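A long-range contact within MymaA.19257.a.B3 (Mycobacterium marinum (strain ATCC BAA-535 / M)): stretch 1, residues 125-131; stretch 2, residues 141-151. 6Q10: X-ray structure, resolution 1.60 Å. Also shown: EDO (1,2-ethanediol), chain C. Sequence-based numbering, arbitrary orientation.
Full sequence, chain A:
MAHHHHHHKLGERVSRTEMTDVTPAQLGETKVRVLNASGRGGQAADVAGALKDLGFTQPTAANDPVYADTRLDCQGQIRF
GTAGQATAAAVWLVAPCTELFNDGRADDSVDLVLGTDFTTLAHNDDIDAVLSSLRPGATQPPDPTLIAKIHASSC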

ATOM      1  N   ASP A 125      -8.501   2.937  14.987  1.00 30.28           N
ATOM      2  CA  ASP A 125      -9.717   3.711  14.757  1.00 32.02           C
ATOM      3  C   ASP A 125      -9.514   4.755  13.661  1.00 27.96           C
ATOM      4  O   ASP A 125     -10.413   4.991  12.845  1.00 29.71           O
ATOM      5  CB  ASP A 125     -10.188   4.364  16.058  1.00 31.69           C
ATOM      6  CG  ASP A 125     -10.846   3.372  17.003  1.00 41.44           C
ATOM      7  OD1 ASP A 125     -11.090   2.215  16.587  1.00 41.84           O
ATOM      8  OD2 ASP A 125     -11.133   3.764  18.150  1.00 50.27           O
ATOM      9  N   ASP A 126      -8.347   5.397  13.620  1.00 27.08           N
ATOM     10  CA  ASP A 126      -8.116   6.413  12.591  1.00 23.28           C
ATOM     11  C   ASP A 126      -8.090   5.789  11.193  1.00 21.99           C
ATOM     12  O   ASP A 126      -8.727   6.297  10.256  1.00 23.05           O
ATOM     13  CB  ASP A 126      -6.800   7.149  12.857  1.00 26.40           C
ATOM     14  CG  ASP A 126      -6.851   8.033  14.097  1.00 33.84           C
ATOM     15  OD1 ASP A 126      -7.957   8.313  14.624  1.00 33.04           O
ATOM     16  OD2 ASP A 126      -5.756   8.425  14.563  1.00 40.98           O
ATOM     17  N   ILE A 127      -7.308   4.717  11.012  1.00 20.62           N
ATOM     18  CA  ILE A 127      -7.245   4.069   9.711  1.00 21.01           C
ATOM     19  C   ILE A 127      -8.629   3.589   9.299  1.00 21.79           C
ATOM     20  O   ILE A 127      -9.058   3.773   8.157  1.00 21.98           O
ATOM     21  CB  ILE A 127      -6.233   2.903   9.751  1.00 21.09           C
ATOM     22  CG1 ILE A 127      -4.798   3.447   9.900  1.00 25.99           C
ATOM     23  CG2 ILE A 127      -6.411   2.016   8.547  1.00 24.63           C
ATOM     24  CD1 ILE A 127      -3.770   2.388  10.320  1.00 27.59           C
ATOM     25  N   ASP A 128      -9.359   2.970  10.232  1.00 22.04           N
ATOM     26  CA  ASP A 128     -10.682   2.454   9.907  1.00 28.03           C
ATOM     27  C   ASP A 128     -11.617   3.573   9.484  1.00 26.71           C
ATOM     28  O   ASP A 128     -12.423   3.393   8.564  1.00 26.81           O
ATOM     29  CB  ASP A 128     -11.251   1.690  11.093  1.00 29.20           C
ATOM     30  CG  ASP A 128     -10.515   0.381  11.350  1.00 42.02           C
ATOM     31  OD1 ASP A 128      -9.492   0.108  10.672  1.00 42.73           O
ATOM     32  OD2 ASP A 128     -10.954  -0.374  12.243  1.00 47.97           O
ATOM     33  N   ALA A 129     -11.521   4.734  10.143  1.00 23.86           N
ATOM     34  CA  ALA A 129     -12.326   5.883   9.744  1.00 21.19           C
ATOM     35  C   ALA A 129     -12.009   6.304   8.322  1.00 24.32           C
ATOM     36  O   ALA A 129     -12.916   6.542   7.512  1.00 26.90           O
ATOM     37  CB  ALA A 129     -12.112   7.039  10.721  1.00 26.18           C
ATOM     38  N   VAL A 130     -10.724   6.407   7.983  1.00 19.92           N
ATOM     39  CA  VAL A 130     -10.380   6.800   6.619  1.00 19.77           C
ATOM     40  C   VAL A 130     -10.863   5.743   5.622  1.00 20.68           C
ATOM     41  O   VAL A 130     -11.440   6.076   4.576  1.00 23.00           O
ATOM     42  CB  VAL A 130      -8.868   7.049   6.495  1.00 18.91           C
ATOM     43  CG1 VAL A 130      -8.484   7.394   5.034  1.00 19.24           C
ATOM     44  CG2 VAL A 130      -8.427   8.184   7.420  1.00 20.10           C
ATOM     45  N   LEU A 131     -10.613   4.459   5.905  1.00 19.91           N
ATOM     46  CA  LEU A 131     -11.029   3.412   4.957  1.00 22.62           C
ATOM     47  C   LEU A 131     -12.537   3.447   4.704  1.00 23.30           C
ATOM     48  O   LEU A 131     -12.981   3.211   3.583  1.00 24.04           O
ATOM     49  CB  LEU A 131     -10.628   2.018   5.442  1.00 23.81           C
ATOM     50  CG  LEU A 131      -9.135   1.734   5.535  1.00 22.12           C
ATOM     51  CD1 LEU A 131      -8.908   0.384   6.182  1.00 24.20           C
ATOM     52  CD2 LEU A 131      -8.515   1.768   4.129  1.00 25.21           C
ATOM     53  N   PRO A 141     -15.979  12.723   2.884  1.00 48.51           N
ATOM     54  CA  PRO A 141     -14.759  12.515   2.106  1.00 50.35           C
ATOM     55  C   PRO A 141     -13.613  12.145   3.027  1.00 30.18           C
ATOM     56  O   PRO A 141     -13.681  12.425   4.235  1.00 34.44           O
ATOM     57  CB  PRO A 141     -14.528  13.879   1.438  1.00 57.92           C
ATOM     58  CG  PRO A 141     -15.162  14.856   2.369  1.00 55.56           C
ATOM     59  CD  PRO A 141     -16.357  14.152   2.949  1.00 53.69           C
ATOM     60  N   PRO A 142     -12.549  11.514   2.514  1.00 30.47           N
ATOM     61  CA  PRO A 142     -11.480  11.055   3.405  1.00 24.96           C
ATOM     62  C   PRO A 142     -10.920  12.223   4.194  1.00 33.62           C
ATOM     63  O   PRO A 142     -10.632  13.287   3.642  1.00 36.87           O
ATOM     64  CB  PRO A 142     -10.435  10.440   2.446  1.00 28.82           C
ATOM     65  CG  PRO A 142     -10.881  10.830   1.059  1.00 35.87           C
ATOM     66  CD  PRO A 142     -12.338  11.076   1.125  1.00 39.31           C
ATOM     67  N   ASP A 143     -10.841  12.038   5.501  1.00 27.18           N
ATOM     68  CA  ASP A 143     -10.504  13.124   6.417  1.00 24.99           C
ATOM     69  C   ASP A 143      -9.015  13.435   6.306  1.00 26.58           C
ATOM     70  O   ASP A 143      -8.180  12.621   6.707  1.00 23.40           O
ATOM     71  CB  ASP A 143     -10.894  12.699   7.833  1.00 28.29           C
ATOM     72  CG  ASP A 143     -10.751  13.801   8.839  1.00 29.22           C
ATOM     73  OD1 ASP A 143     -11.570  13.831   9.774  1.00 29.50           O
ATOM     74  OD2 ASP A 143      -9.869  14.664   8.664  1.00 27.84           O
ATOM     75  N   PRO A 144      -8.642  14.602   5.783  1.00 28.10           N
ATOM     76  CA  PRO A 144      -7.213  14.893   5.595  1.00 29.22           C
ATOM     77  C   PRO A 144      -6.438  15.017   6.891  1.00 32.41           C
ATOM     78  O   PRO A 144      -5.232  14.735   6.897  1.00 27.36           O
ATOM     79  CB  PRO A 144      -7.231  16.221   4.823  1.00 33.72           C
ATOM     80  CG  PRO A 144      -8.522  16.837   5.212  1.00 37.66           C
ATOM     81  CD  PRO A 144      -9.493  15.696   5.299  1.00 32.44           C
ATOM     82  N   THR A 145      -7.079  15.445   7.980  1.00 26.79           N
ATOM     83  CA  THR A 145      -6.387  15.511   9.266  1.00 26.46           C
ATOM     84  C   THR A 145      -6.008  14.127   9.773  1.00 26.23           C
ATOM     85  O   THR A 145      -4.926  13.943  10.346  1.00 24.54           O
ATOM     86  CB  THR A 145      -7.260  16.208  10.317  1.00 26.11           C
ATOM     87  OG1 THR A 145      -7.599  17.521   9.873  1.00 31.23           O
ATOM     88  CG2 THR A 145      -6.526  16.288  11.656  1.00 28.27           C
ATOM     89  N   LEU A 146      -6.916  13.155   9.651  1.00 23.37           N
ATOM     90  CA  LEU A 146      -6.570  11.805  10.061  1.00 24.87           C
ATOM     91  C   LEU A 146      -5.494  11.237   9.170  1.00 23.82           C
ATOM     92  O   LEU A 146      -4.606  10.534   9.649  1.00 24.58           O
ATOM     93  CB  LEU A 146      -7.788  10.878  10.034  1.00 27.76           C
ATOM     94  CG  LEU A 146      -8.900  11.182  11.008  1.00 31.30           C
ATOM     95  CD1 LEU A 146      -9.922  10.078  10.857  1.00 29.98           C
ATOM     96  CD2 LEU A 146      -8.388  11.263  12.425  1.00 26.95           C
ATOM     97  N   ILE A 147      -5.590  11.459   7.851  1.00 21.06           N
ATOM     98  CA  ILE A 147      -4.555  10.931   6.966  1.00 20.36           C
ATOM     99  C   ILE A 147      -3.197  11.481   7.369  1.00 20.53           C
ATOM    100  O   ILE A 147      -2.198  10.740   7.475  1.00 21.11           O
ATOM    101  CB  ILE A 147      -4.885  11.258   5.501  1.00 20.84           C
ATOM    102  CG1 ILE A 147      -6.111  10.464   5.093  1.00 23.34           C
ATOM    103  CG2 ILE A 147      -3.687  10.931   4.610  1.00 21.11           C
ATOM    104  CD1 ILE A 147      -6.736  10.890   3.746  1.00 26.36           C
ATOM    105  N   ALA A 148      -3.134  12.796   7.577  1.00 21.17           N
ATOM    106  CA  ALA A 148      -1.887  13.415   8.005  1.00 21.32           C
ATOM    107  C   ALA A 148      -1.411  12.834   9.325  1.00 21.76           C
ATOM    108  O   ALA A 148      -0.224  12.521   9.466  1.00 24.84           O
ATOM    109  CB  ALA A 148      -2.061  14.928   8.105  1.00 25.92           C
ATOM    110  N   LYS A 149      -2.331  12.612  10.276  1.00 22.48           N
ATOM    111  CA  LYS A 149      -1.937  12.093  11.583  1.00 25.01           C
ATOM    112  C   LYS A 149      -1.387  10.675  11.483  1.00 25.78           C
ATOM    113  O   LYS A 149      -0.395  10.333  12.142  1.00 25.79           O
ATOM    114  CB  LYS A 149      -3.123  12.140  12.559  1.00 26.48           C
ATOM    115  CG  LYS A 149      -2.800  11.467  13.895  1.00 33.39           C
ATOM    116  CD  LYS A 149      -4.034  11.352  14.779  1.00 44.83           C
ATOM    117  CE  LYS A 149      -3.767  10.461  15.989  1.00 57.43           C
ATOM    118  NZ  LYS A 149      -5.016  10.203  16.757  1.00 62.72           N
ATOM    119  N   ILE A 150      -2.026   9.828  10.679  1.00 21.89           N
ATOM    120  CA  ILE A 150      -1.554   8.458  10.522  1.00 21.36           C
ATOM    121  C   ILE A 150      -0.106   8.456  10.067  1.00 24.89           C
ATOM    122  O   ILE A 150       0.754   7.787  10.655  1.00 26.33           O
ATOM    123  CB  ILE A 150      -2.469   7.707   9.542  1.00 23.30           C
ATOM    124  CG1 ILE A 150      -3.835   7.528  10.192  1.00 25.76           C
ATOM    125  CG2 ILE A 150      -1.872   6.351   9.131  1.00 25.58           C
ATOM    126  CD1 ILE A 150      -4.960   7.231   9.211  1.00 26.39           C
ATOM    127  N   HIS A 151       0.192   9.226   9.037  1.00 22.25           N
ATOM    128  CA  HIS A 151       1.529   9.174   8.467  1.00 20.94           C
ATOM    129  C   HIS A 151       2.540   9.988   9.256  1.00 25.25           C
ATOM    130  O   HIS A 151       3.736   9.668   9.222  1.00 27.40           O
ATOM    131  CB  HIS A 151       1.458   9.597   7.005  1.00 20.24           C
ATOM    132  CG  HIS A 151       0.634   8.660   6.204  1.00 23.54           C
ATOM    133  ND1 HIS A 151       0.898   7.311   6.169  1.00 22.18           N
ATOM    134  CD2 HIS A 151      -0.482   8.849   5.467  1.00 20.94           C
ATOM    135  CE1 HIS A 151      -0.001   6.712   5.416  1.00 22.47           C
ATOM    136  NE2 HIS A 151      -0.850   7.622   4.972  1.00 21.62           N
TER
HETATM  137  C1  EDO C 402     -11.359   9.972  15.119  1.00 55.76           C
HETATM  138  O1  EDO C 402     -11.574   9.849  16.530  1.00 55.47           O
HETATM  139  C2  EDO C 402     -11.471   8.608  14.438  1.00 50.17           C
HETATM  140  O2  EDO C 402     -10.603   7.670  15.083  1.00 48.12           O
HETATM  141  O   HOH W   1      -7.721  10.179  16.525  1.00 51.32           O
HETATM  142  O   HOH W   2     -12.611   9.722   6.626  0.61 23.57           O

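How do the two backbones meet? Stretch 1 is helical throughout, whereas stretch 2 begins as a loop at Pro 141 and becomes a helix from Pro 144. The two helices run in roughly opposing directions, with an angle of 138° between their N-to-C directions and a closest axial approach of 9.5 Å. Asp 126 therefore lies beside Leu 146, their CA atoms 6.2 Å apart, while Val 130, one helical turn further on, lies beside Pro 142, with 5.4 Å between CA atoms. In the loop, Pro 142 is the residue that packs against stretch 1, while the side chain of Pro 141 stays out of reach. Each helix keeps its own backbone hydrogen bonds, such as Val 130 N to Asp 126 O at 3.0 Å and Ile 150 N to Leu 146 O at 2.9 Å, so the contact is left mainly to side chains.

What fills the space between the helices? Val 130 is the hub, its CA-to-CB bond pointing toward stretch 2. Its CG2 lies 3.8 Å from Leu 146 CB and 4.0 Å from Ile 150 CD1, and its CG1 reaches Pro 142 CB at 4.4 Å. Both methyls of Val 130 touch Ile 147, with CG1 at 3.9 Å and CG2 at 4.0 Å from Ile 147 CG1. A branched, compact valine suits this place because its two methyls meet four apolar neighbours without a long side chain. Ile 150 also points toward stretch 1, and its CD1 packs 3.8 Å from Ile 127 CG1, although the CA-to-CB bond of Ile 127 points away. Ile 147 starts out sideways, but its end comes nearer. Nearby, the small Ala 129 allows close packing, its CB 3.7 Å from Leu 146 CD1. In all, 399 Å² is buried between the stretches, counting both sides.

Where does charge enter the contact? Asp 126 and Lys 149 form a salt bridge, with Lys 149 NZ donating a hydrogen bond to Asp 126 OD2 at 2.9 Å. The lysine is extended, all four chi angles being t, and this carries its amine from an exposed position to the carboxylate. Water 1 joins the same pair, accepting from Lys 149 NZ at 2.7 Å and donating to Asp 126 OD1 at 2.7 Å. A 1,2-ethanediol molecule, probably from the crystallisation liquor, donates from its O2 to Asp 126 OD1 at 2.8 Å. The aspartate has an apolar side as well: its CB lies 4.0 Å from Ile 150 CG1.

How is the start of the second helix secured? Asp 143 occupies the N-cap position, where its OD2 accepts weak hydrogen bonds from Thr 145 N at 3.0 Å and Leu 146 N at 3.5 Å. An aspartate suits this site because its short carboxylate can turn back to amides that lack a carbonyl partner in a preceding turn. Its own backbone helps to link the stretches: water 2 accepts from Asp 143 N at 3.1 Å and donates a weak hydrogen bond to Ala 129 O at 3.3 Å.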